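Local structure of phospholipase C-beta (PLC-beta) (Sepia officinalis, 3QR0) at residues A[67-75]-A[131-142]; A[728-736]-A[748-758]. The protein belongs to the phosphoinositide-specific phospholipase C family, a multidomain protein with PH, EF-hand-like, TIM-barrel and C2 domains and a bound calcium ion. All blocks are in the same frame, centred on the assembly; numbering follows the deposited sequence.

Contact 1: residues A[67-75]-A[131-142]; sequences LAYVRDIRC and KKWSEEVFSYAY
Ile73 and Leu67 press against Val137, Ser134 and Tyr140 where the C-terminal helix of the PH domain (127-141) packs on edge strand 70-75 of its seven-stranded antiparallel sheet. Strand and helix run nearly antiparallel, at 168° with axes 7.5 Å apart.

Apolar packing fills the middle. Ile73 straddles a helical turn: CG2 lies against Phe138 CB at 3.8 Å, while CG1, anti to the backbone N (chi1 176°), carries CD1 to Val137 CB and the Ser134 backbone. Leu67 forks over the next turn; its side chain crosses Val137 at about a right angle, CD2 touching Val137 CG1, and CD1 meets the Tyr140 ring at its edge. Ala141 CB abuts Val70 CG1 at 3.9 Å, and at the other end Cys75 SG touches Lys131 CA.

Polar contacts line one flank. Strand residues Arg71 and Asp72 form a classic beta bulge opposite Cys109. Asp72 OD1 lies 3.3 Å from Phe138 CE1, its carboxylate turned 62° from the ring, and also pairs with Lys406, which makes a cation-pi contact with the same ring. Arg74 grips Asp72 OD2 side-on through NE and NH2, and has a second acid in Glu354.

At the helix end, water 1 donates to both Leu67 O and Ala141 O. Tyr142, the first residue past the helix, donates from OH to a lone pair of Arg71 O at 2.5 Å, in the carbonyl plane, and accepts from water 2.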
loop_
_atom_site.group_PDB
_atom_site.type_symbol
_atom_site.label_atom_id
_atom_site.label_comp_id
_atom_site.label_asym_id
_atom_site.label_seq_id
_atom_site.Cartn_x
_atom_site.Cartn_y
_atom_site.Cartn_z
ATOM N N LEU A 67 -6.883 -14.111 3.843
ATOM C CA LEU A 67 -6.319 -13.103 4.739
ATOM C C LEU A 67 -5.658 -11.938 3.988
ATOM O O LEU A 67 -5.393 -10.893 4.585
ATOM C CB LEU A 67 -5.328 -13.738 5.715
ATOM C CG LEU A 67 -5.922 -14.727 6.722
ATOM C CD1 LEU A 67 -4.853 -15.209 7.683
ATOM C CD2 LEU A 67 -7.087 -14.113 7.493
ATOM N N ALA A 68 -5.428 -12.112 2.686
ATOM C CA ALA A 68 -4.965 -11.028 1.817
ATOM C C ALA A 68 -5.914 -9.821 1.809
ATOM O O ALA A 68 -5.486 -8.711 1.514
ATOM C CB ALA A 68 -4.762 -11.538 0.398
ATOM N N TYR A 69 -7.192 -10.038 2.114
ATOM C CA TYR A 69 -8.176 -8.955 2.112
ATOM C C TYR A 69 -8.774 -8.671 3.496
ATOM O O TYR A 69 -9.700 -7.876 3.622
ATOM C CB TYR A 69 -9.250 -9.258 1.070
ATOM C CG TYR A 69 -8.626 -9.661 -0.254
ATOM C CD1 TYR A 69 -7.800 -8.780 -0.945
ATOM C CD2 TYR A 69 -8.823 -10.931 -0.788
ATOM C CE1 TYR A 69 -7.194 -9.147 -2.139
ATOM C CE2 TYR A 69 -8.221 -11.309 -1.983
ATOM C CZ TYR A 69 -7.410 -10.414 -2.653
ATOM O OH TYR A 69 -6.817 -10.779 -3.840
ATOM N N VAL A 70 -8.227 -9.300 4.534
ATOM C CA VAL A 70 -8.650 -9.009 5.902
ATOM C C VAL A 70 -8.042 -7.668 6.312
ATOM O O VAL A 70 -6.848 -7.424 6.103
ATOM C CB VAL A 70 -8.261 -10.131 6.888
ATOM C CG1 VAL A 70 -8.348 -9.639 8.329
ATOM C CG2 VAL A 70 -9.167 -11.349 6.669
ATOM N N ARG A 71 -8.883 -6.797 6.861
ATOM C CA ARG A 71 -8.494 -5.424 7.189
ATOM C C ARG A 71 -8.275 -5.227 8.674
ATOM O O ARG A 71 -7.367 -4.510 9.094
ATOM C CB ARG A 71 -9.573 -4.454 6.696
ATOM C CG ARG A 71 -9.772 -4.476 5.188
ATOM C CD ARG A 71 -8.564 -3.944 4.459
ATOM N NE ARG A 71 -8.630 -4.169 3.018
ATOM C CZ ARG A 71 -7.766 -3.674 2.135
ATOM N NH1 ARG A 71 -6.760 -2.902 2.526
ATOM N NH2 ARG A 71 -7.917 -3.944 0.847
ATOM N N ASP A 72 -9.117 -5.855 9.478
ATOM C CA ASP A 72 -8.957 -5.788 10.911
ATOM C C ASP A 72 -9.654 -6.967 11.564
ATOM O O ASP A 72 -10.556 -7.573 10.983
ATOM C CB ASP A 72 -9.532 -4.473 11.447
ATOM C CG ASP A 72 -8.851 -4.004 12.729
ATOM O OD1 ASP A 72 -7.985 -4.725 13.281
ATOM O OD2 ASP A 72 -9.191 -2.897 13.194
ATOM N N ILE A 73 -9.192 -7.295 12.764
ATOM C CA ILE A 73 -9.867 -8.228 13.637
ATOM C C ILE A 73 -9.781 -7.626 15.029
ATOM O O ILE A 73 -8.709 -7.185 15.459
ATOM C CB ILE A 73 -9.275 -9.661 13.561
ATOM C CG1 ILE A 73 -9.963 -10.581 14.573
ATOM C CG2 ILE A 73 -7.762 -9.648 13.744
ATOM C CD1 ILE A 73 -9.685 -12.056 14.345
ATOM N N ARG A 74 -10.927 -7.568 15.704
ATOM C CA ARG A 74 -11.054 -6.884 16.991
ATOM C C ARG A 74 -11.728 -7.789 17.999
ATOM O O ARG A 74 -12.531 -8.641 17.630
ATOM C CB ARG A 74 -11.902 -5.625 16.834
ATOM C CG ARG A 74 -11.320 -4.614 15.893
ATOM C CD ARG A 74 -12.353 -3.648 15.361
ATOM N NE ARG A 74 -11.815 -2.969 14.190
ATOM C CZ ARG A 74 -12.513 -2.197 13.363
ATOM N NH1 ARG A 74 -13.802 -1.955 13.576
ATOM N NH2 ARG A 74 -11.898 -1.656 12.320
ATOM N N CYS A 75 -11.413 -7.593 19.272
ATOM C CA CYS A 75 -12.033 -8.374 20.331
ATOM C C CYS A 75 -12.364 -7.505 21.531
ATOM O O CYS A 75 -11.968 -6.341 21.598
ATOM C CB CYS A 75 -11.123 -9.530 20.749
ATOM S SG CYS A 75 -9.570 -9.023 21.540
ATOM N N LYS A 131 -8.766 -13.054 22.301
ATOM C CA LYS A 131 -7.571 -12.215 22.245
ATOM C C LYS A 131 -6.484 -12.860 21.389
ATOM O O LYS A 131 -5.933 -12.217 20.496
ATOM C CB LYS A 131 -7.041 -11.931 23.657
ATOM C CG LYS A 131 -5.861 -10.967 23.699
ATOM C CD LYS A 131 -5.514 -10.581 25.132
ATOM C CE LYS A 131 -4.265 -9.712 25.187
ATOM N NZ LYS A 131 -3.877 -9.404 26.593
ATOM N N LYS A 132 -6.188 -14.132 21.648
ATOM C CA LYS A 132 -5.150 -14.843 20.896
ATOM C C LYS A 132 -5.426 -14.848 19.391
ATOM O O LYS A 132 -4.525 -14.573 18.599
ATOM C CB LYS A 132 -4.982 -16.280 21.393
ATOM C CG LYS A 132 -3.854 -17.034 20.692
ATOM C CD LYS A 132 -3.113 -17.975 21.630
ATOM C CE LYS A 132 -1.755 -18.394 21.059
ATOM N NZ LYS A 132 -0.873 -17.239 20.715
ATOM N N TRP A 133 -6.662 -15.158 19.001
ATOM C CA TRP A 133 -7.025 -15.161 17.576
ATOM C C TRP A 133 -6.906 -13.769 16.960
ATOM O O TRP A 133 -6.425 -13.622 15.845
ATOM C CB TRP A 133 -8.433 -15.721 17.348
ATOM C CG TRP A 133 -8.456 -17.203 17.317
ATOM C CD1 TRP A 133 -8.431 -18.042 18.388
ATOM C CD2 TRP A 133 -8.501 -18.037 16.156
ATOM N NE1 TRP A 133 -8.459 -19.344 17.970
ATOM C CE2 TRP A 133 -8.502 -19.371 16.603
ATOM C CE3 TRP A 133 -8.547 -17.785 14.782
ATOM C CZ2 TRP A 133 -8.539 -20.455 15.723
ATOM C CZ3 TRP A 133 -8.588 -18.869 13.907
ATOM C CH2 TRP A 133 -8.584 -20.182 14.383
ATOM N N SER A 134 -7.341 -12.753 17.699
ATOM C CA SER A 134 -7.278 -11.376 17.221
ATOM C C SER A 134 -5.841 -10.927 16.960
ATOM O O SER A 134 -5.557 -10.315 15.932
ATOM C CB SER A 134 -7.942 -10.428 18.221
ATOM O OG SER A 134 -8.161 -9.158 17.627
ATOM N N GLU A 135 -4.937 -11.242 17.886
ATOM C CA GLU A 135 -3.532 -10.868 17.732
ATOM C C GLU A 135 -2.849 -11.648 16.613
ATOM O O GLU A 135 -2.086 -11.081 15.838
ATOM C CB GLU A 135 -2.772 -11.062 19.042
ATOM C CG GLU A 135 -3.213 -10.089 20.115
ATOM C CD GLU A 135 -2.544 -10.332 21.449
ATOM O OE1 GLU A 135 -2.433 -11.510 21.863
ATOM O OE2 GLU A 135 -2.143 -9.337 22.093
ATOM N N GLU A 136 -3.133 -12.940 16.528
ATOM C CA GLU A 136 -2.486 -13.793 15.532
ATOM C C GLU A 136 -2.955 -13.469 14.122
ATOM O O GLU A 136 -2.135 -13.252 13.229
ATOM C CB GLU A 136 -2.726 -15.275 15.844
ATOM C CG GLU A 136 -1.938 -15.794 17.046
ATOM C CD GLU A 136 -0.429 -15.704 16.867
ATOM O OE1 GLU A 136 0.064 -15.945 15.744
ATOM O OE2 GLU A 136 0.266 -15.400 17.865
ATOM N N VAL A 137 -4.272 -13.427 13.926
ATOM C CA VAL A 137 -4.837 -13.184 12.599
ATOM C C VAL A 137 -4.459 -11.800 12.063
ATOM O O VAL A 137 -4.162 -11.659 10.877
ATOM C CB VAL A 137 -6.366 -13.364 12.593
ATOM C CG1 VAL A 137 -6.958 -12.928 11.257
ATOM C CG2 VAL A 137 -6.716 -14.812 12.882
ATOM N N PHE A 138 -4.457 -10.788 12.930
ATOM C CA PHE A 138 -4.040 -9.456 12.510
ATOM C C PHE A 138 -2.600 -9.492 11.985
ATOM O O PHE A 138 -2.317 -8.953 10.915
ATOM C CB PHE A 138 -4.161 -8.434 13.644
ATOM C CG PHE A 138 -3.957 -7.015 13.191
ATOM C CD1 PHE A 138 -5.030 -6.263 12.728
ATOM C CD2 PHE A 138 -2.693 -6.441 13.200
ATOM C CE1 PHE A 138 -4.850 -4.949 12.283
ATOM C CE2 PHE A 138 -2.500 -5.128 12.758
ATOM C CZ PHE A 138 -3.588 -4.380 12.302
ATOM N N SER A 139 -1.702 -10.138 12.728
ATOM C CA SER A 139 -0.304 -10.227 12.312
ATOM C C SER A 139 -0.154 -10.926 10.953
ATOM O O SER A 139 0.699 -10.536 10.167
ATOM C CB SER A 139 0.577 -10.893 13.388
ATOM O OG SER A 139 0.358 -12.291 13.460
ATOM N N TYR A 140 -0.994 -11.923 10.659
ATOM C CA TYR A 140 -0.918 -12.624 9.367
ATOM C C TYR A 140 -1.432 -11.762 8.222
ATOM O O TYR A 140 -0.901 -11.831 7.117
ATOM C CB TYR A 140 -1.705 -13.946 9.348
ATOM C CG TYR A 140 -1.492 -14.863 10.524
ATOM C CD1 TYR A 140 -0.250 -14.978 11.150
ATOM C CD2 TYR A 140 -2.531 -15.649 10.991
ATOM C CE1 TYR A 140 -0.078 -15.835 12.245
ATOM C CE2 TYR A 140 -2.369 -16.500 12.063
ATOM C CZ TYR A 140 -1.150 -16.593 12.688
ATOM O OH TYR A 140 -1.026 -17.448 13.761
ATOM N N ALA A 141 -2.476 -10.976 8.489
ATOM C CA ALA A 141 -3.072 -10.099 7.486
ATOM C C ALA A 141 -2.154 -8.946 7.122
ATOM O O ALA A 141 -2.226 -8.439 6.003
ATOM C CB ALA A 141 -4.422 -9.551 7.971
ATOM N N TYR A 142 -1.316 -8.515 8.071
ATOM C CA TYR A 142 -0.382 -7.409 7.836
ATOM C C TYR A 142 1.070 -7.861 7.742
ATOM O O TYR A 142 1.986 -7.063 7.902
ATOM C CB TYR A 142 -0.578 -6.321 8.903
ATOM C CG TYR A 142 -1.860 -5.575 8.641
ATOM C CD1 TYR A 142 -1.863 -4.408 7.894
ATOM C CD2 TYR A 142 -3.076 -6.087 9.062
ATOM C CE1 TYR A 142 -3.049 -3.737 7.611
ATOM C CE2 TYR A 142 -4.271 -5.430 8.778
ATOM C CZ TYR A 142 -4.249 -4.255 8.056
ATOM O OH TYR A 142 -5.426 -3.603 7.775
HETATM O O HOH W 1 -2.802 -10.005 4.106
HETATM O O HOH W 2 -5.708 -2.216 5.372
HETATM O O HOH W 3 -5.810 -7.052 16.673
#

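Contact 2: residues A[728-736]-A[748-758]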
loop_
_atom_site.group_PDB
_atom_site.type_symbol
_atom_site.label_atom_id
_atom_site.label_comp_id
_atom_site.label_asym_id
_atom_site.label_seq_id
_atom_site.Cartn_x
_atom_site.Cartn_y
_atom_site.Cartn_z
ATOM N N GLY A 728 -10.493 -1.204 -21.162
ATOM C CA GLY A 728 -9.914 -0.239 -20.241
ATOM C C GLY A 728 -10.173 -0.549 -18.779
ATOM O O GLY A 728 -9.761 0.215 -17.913
ATOM N N LYS A 729 -10.846 -1.660 -18.494
ATOM C CA LYS A 729 -11.131 -2.042 -17.113
ATOM C C LYS A 729 -9.847 -2.457 -16.400
ATOM O O LYS A 729 -9.098 -3.298 -16.889
ATOM C CB LYS A 729 -12.146 -3.184 -17.062
ATOM C CG LYS A 729 -12.656 -3.505 -15.665
ATOM C CD LYS A 729 -13.771 -4.538 -15.731
ATOM C CE LYS A 729 -14.501 -4.684 -14.401
ATOM N NZ LYS A 729 -13.634 -5.264 -13.338
ATOM N N PHE A 730 -9.612 -1.854 -15.242
ATOM C CA PHE A 730 -8.426 -2.115 -14.437
ATOM C C PHE A 730 -8.391 -3.559 -13.937
ATOM O O PHE A 730 -9.399 -4.074 -13.460
ATOM C CB PHE A 730 -8.432 -1.156 -13.250
ATOM C CG PHE A 730 -7.254 -1.300 -12.336
ATOM C CD1 PHE A 730 -6.060 -0.663 -12.624
ATOM C CD2 PHE A 730 -7.352 -2.042 -11.166
ATOM C CE1 PHE A 730 -4.977 -0.777 -11.768
ATOM C CE2 PHE A 730 -6.273 -2.162 -10.310
ATOM C CZ PHE A 730 -5.087 -1.527 -10.612
ATOM N N ILE A 731 -7.232 -4.208 -14.047
ATOM C CA ILE A 731 -7.052 -5.560 -13.517
ATOM C C ILE A 731 -6.138 -5.514 -12.298
ATOM O O ILE A 731 -6.516 -5.947 -11.206
ATOM C CB ILE A 731 -6.458 -6.515 -14.567
ATOM C CG1 ILE A 731 -7.456 -6.744 -15.703
ATOM C CG2 ILE A 731 -6.068 -7.840 -13.927
ATOM C CD1 ILE A 731 -6.850 -7.437 -16.895
ATOM N N GLY A 732 -4.932 -4.998 -12.495
ATOM C CA GLY A 732 -3.961 -4.888 -11.417
ATOM C C GLY A 732 -2.792 -4.002 -11.791
ATOM O O GLY A 732 -2.640 -3.607 -12.951
ATOM N N HIS A 733 -1.972 -3.680 -10.800
ATOM C CA HIS A 733 -0.811 -2.842 -11.018
ATOM C C HIS A 733 0.307 -3.196 -10.046
ATOM O O HIS A 733 0.134 -4.015 -9.139
ATOM C CB HIS A 733 -1.196 -1.363 -10.874
ATOM C CG HIS A 733 -1.247 -0.887 -9.457
ATOM N ND1 HIS A 733 -0.568 0.231 -9.026
ATOM C CD2 HIS A 733 -1.869 -1.394 -8.365
ATOM C CE1 HIS A 733 -0.771 0.394 -7.729
ATOM N NE2 HIS A 733 -1.561 -0.577 -7.305
ATOM N N ARG A 734 1.458 -2.571 -10.249
ATOM C CA ARG A 734 2.568 -2.673 -9.309
ATOM C C ARG A 734 3.448 -1.432 -9.411
ATOM O O ARG A 734 3.874 -1.066 -10.504
ATOM C CB ARG A 734 3.387 -3.939 -9.578
ATOM C CG ARG A 734 4.431 -4.259 -8.511
ATOM C CD ARG A 734 3.796 -4.622 -7.178
ATOM N NE ARG A 734 4.819 -4.896 -6.168
ATOM C CZ ARG A 734 5.290 -6.102 -5.856
ATOM N NH1 ARG A 734 4.823 -7.203 -6.447
ATOM N NH2 ARG A 734 6.232 -6.208 -4.925
ATOM N N VAL A 735 3.705 -0.795 -8.266
ATOM C CA VAL A 735 4.566 0.377 -8.187
ATOM C C VAL A 735 5.948 -0.058 -7.700
ATOM O O VAL A 735 6.065 -0.749 -6.687
ATOM C CB VAL A 735 3.971 1.437 -7.230
ATOM C CG1 VAL A 735 4.944 2.588 -7.005
ATOM C CG2 VAL A 735 2.656 1.972 -7.784
ATOM N N MET A 736 6.982 0.336 -8.439
ATOM C CA MET A 736 8.356 -0.019 -8.126
ATOM C C MET A 736 9.203 1.256 -8.038
ATOM O O MET A 736 9.581 1.818 -9.060
ATOM C CB MET A 736 8.911 -0.945 -9.208
ATOM C CG MET A 736 8.263 -2.326 -9.228
ATOM S SD MET A 736 8.793 -3.307 -10.646
ATOM C CE MET A 736 7.872 -2.509 -11.956
ATOM N N VAL A 748 6.307 -10.136 -11.515
ATOM C CA VAL A 748 5.770 -8.966 -10.846
ATOM C C VAL A 748 4.338 -9.275 -10.409
ATOM O O VAL A 748 3.397 -9.018 -11.160
ATOM C CB VAL A 748 5.784 -7.746 -11.801
ATOM C CG1 VAL A 748 5.358 -6.477 -11.069
ATOM C CG2 VAL A 748 7.162 -7.567 -12.420
ATOM N N PRO A 749 4.169 -9.871 -9.209
ATOM C CA PRO A 749 2.812 -10.092 -8.710
ATOM C C PRO A 749 2.028 -8.789 -8.657
ATOM O O PRO A 749 2.533 -7.772 -8.169
ATOM C CB PRO A 749 3.038 -10.666 -7.307
ATOM C CG PRO A 749 4.388 -11.322 -7.396
ATOM C CD PRO A 749 5.187 -10.448 -8.313
ATOM N N LEU A 750 0.812 -8.819 -9.183
ATOM C CA LEU A 750 -0.008 -7.618 -9.282
ATOM C C LEU A 750 -0.801 -7.330 -8.008
ATOM O O LEU A 750 -1.151 -8.237 -7.248
ATOM C CB LEU A 750 -0.960 -7.736 -10.467
ATOM C CG LEU A 750 -0.290 -7.833 -11.834
ATOM C CD1 LEU A 750 -1.343 -8.101 -12.920
ATOM C CD2 LEU A 750 0.490 -6.558 -12.143
ATOM N N ARG A 751 -1.081 -6.047 -7.806
ATOM C CA ARG A 751 -1.823 -5.542 -6.664
ATOM C C ARG A 751 -3.095 -4.855 -7.133
ATOM O O ARG A 751 -3.168 -4.365 -8.272
ATOM C CB ARG A 751 -0.973 -4.519 -5.914
ATOM C CG ARG A 751 0.380 -5.043 -5.489
ATOM C CD ARG A 751 0.234 -5.969 -4.315
ATOM N NE ARG A 751 1.505 -6.557 -3.897
ATOM C CZ ARG A 751 2.481 -5.903 -3.271
ATOM N NH1 ARG A 751 2.377 -4.609 -2.990
ATOM N NH2 ARG A 751 3.582 -6.555 -2.926
ATOM N N ASN A 752 -4.106 -4.829 -6.267
ATOM C CA ASN A 752 -5.303 -4.047 -6.552
ATOM C C ASN A 752 -5.053 -2.582 -6.181
ATOM O O ASN A 752 -3.926 -2.212 -5.847
ATOM C CB ASN A 752 -6.563 -4.648 -5.896
ATOM C CG ASN A 752 -6.523 -4.657 -4.379
ATOM O OD1 ASN A 752 -5.803 -3.890 -3.740
ATOM N ND2 ASN A 752 -7.325 -5.540 -3.791
ATOM N N GLU A 753 -6.088 -1.754 -6.256
ATOM C CA GLU A 753 -5.931 -0.308 -6.038
ATOM C C GLU A 753 -5.504 0.029 -4.617
ATOM O O GLU A 753 -4.792 1.013 -4.403
ATOM C CB GLU A 753 -7.222 0.441 -6.362
ATOM C CG GLU A 753 -7.657 0.366 -7.807
ATOM C CD GLU A 753 -8.628 -0.770 -8.079
ATOM O OE1 GLU A 753 -8.589 -1.798 -7.358
ATOM O OE2 GLU A 753 -9.429 -0.632 -9.026
ATOM N N SER A 754 -5.925 -0.790 -3.650
ATOM C CA SER A 754 -5.526 -0.604 -2.245
ATOM C C SER A 754 -4.151 -1.208 -1.941
ATOM O O SER A 754 -3.723 -1.239 -0.789
ATOM C CB SER A 754 -6.572 -1.207 -1.299
ATOM O OG SER A 754 -6.570 -2.624 -1.352
ATOM N N ASN A 755 -3.478 -1.689 -2.985
ATOM C CA ASN A 755 -2.159 -2.312 -2.896
ATOM C C ASN A 755 -2.143 -3.653 -2.162
ATOM O O ASN A 755 -1.116 -4.050 -1.624
ATOM C CB ASN A 755 -1.106 -1.359 -2.295
ATOM C CG ASN A 755 0.313 -1.661 -2.790
ATOM O OD1 ASN A 755 0.515 -2.042 -3.948
ATOM N ND2 ASN A 755 1.295 -1.493 -1.916
ATOM N N ARG A 756 -3.270 -4.358 -2.155
ATOM C CA ARG A 756 -3.289 -5.737 -1.675
ATOM C C ARG A 756 -3.132 -6.696 -2.860
ATOM O O ARG A 756 -3.547 -6.377 -3.978
ATOM C CB ARG A 756 -4.568 -6.039 -0.885
ATOM C CG ARG A 756 -4.625 -5.365 0.497
ATOM C CD ARG A 756 -3.540 -5.907 1.428
ATOM N NE ARG A 756 -3.631 -5.383 2.789
ATOM C CZ ARG A 756 -4.366 -5.906 3.770
ATOM N NH1 ARG A 756 -5.118 -6.985 3.571
ATOM N NH2 ARG A 756 -4.357 -5.333 4.967
ATOM N N PRO A 757 -2.540 -7.880 -2.617
ATOM C CA PRO A 757 -2.272 -8.821 -3.705
ATOM C C PRO A 757 -3.533 -9.351 -4.395
ATOM O O PRO A 757 -4.511 -9.703 -3.733
ATOM C CB PRO A 757 -1.531 -9.981 -3.010
ATOM C CG PRO A 757 -1.181 -9.510 -1.658
ATOM C CD PRO A 757 -2.133 -8.421 -1.306
ATOM N N LEU A 758 -3.497 -9.398 -5.720
ATOM C CA LEU A 758 -4.493 -10.143 -6.482
ATOM C C LEU A 758 -4.345 -11.642 -6.239
ATOM O O LEU A 758 -5.315 -12.382 -6.350
ATOM C CB LEU A 758 -4.356 -9.866 -7.987
ATOM C CG LEU A 758 -5.168 -8.710 -8.560
ATOM C CD1 LEU A 758 -4.709 -7.407 -7.969
ATOM C CD2 LEU A 758 -5.058 -8.693 -10.083
HETATM O O HOH W 4 -1.911 0.730 -4.691
HETATM O O HOH W 5 2.567 -1.613 -5.801
#
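A single antiparallel beta bridge in the C2 region joins His733 to Arg751, linking edge strands 730-737 and 746-751 of two different sheets. His733 N donates to Arg751 O at 2.9 Å, and Arg751 N returns a bond to His733 O at 2.7 Å. The strand segments diverge at 118°, which agrees with a lone bridge.

Beside it, the guanidinium groups of Arg734 and Arg751 stack, centres 3.8 Å apart and planes 21° from parallel. A bend at chi2 brings the Arg734 guanidinium to segment 748-751, where NH1 donates to a lone pair of Pro749 O at 2.9 Å, within the guanidinium plane; its CG lies on Val748 CG1. Arg751 NH1 pairs with Glu615, which would offset part of the like charge.

The two sheets are the layers of the C2 beta-sandwich, and the bridge stitches them along one side. Next to it, Ile731 and Gly732 form a classic beta bulge facing Val723. Gly732 CA sits 3.3 Å from Arg751 O, and Leu758 CD2 fits against Ile731 O.

The type I turn Asn752-Asn755 supplies the remaining partners. His733 presents its ring edge to Asn752 O, with a weak bond from NE2, while water 4 ties NE2 to Glu753 O; ND1 is bonded to Arg720. Phe730 and Glu753 run alongside each other with their ends pointing opposite ways, ring and carboxylate 32° apart, with Glu753 OE2 3.3 Å from Phe730 CD2. Water 5 connects Val735 N to Asn755 OD1.

In the fold
From the N terminus, contact 1 comes first: its 55 intervening residues carry strands 105-110 and 118-124 before helix 127-141 returns to strand 70-75, within the PH domain. The chain then runs through the EF-hand-like and TIM-barrel regions before contact 2 closes a loop of 11 residues between two sheets of the C2 region. The loops follow in series, neither nested nor crossed. Although their centres lie 22 Å apart, they touch: Tyr69 OH is 2.5 Å from Pro757 O, probably hydrogen-bonded, and Arg756 NH1 reaches Ala68 O. Arg756 also makes a cation-pi contact with Tyr142, so residues 752-758 join the PH domain to the C2 sheets.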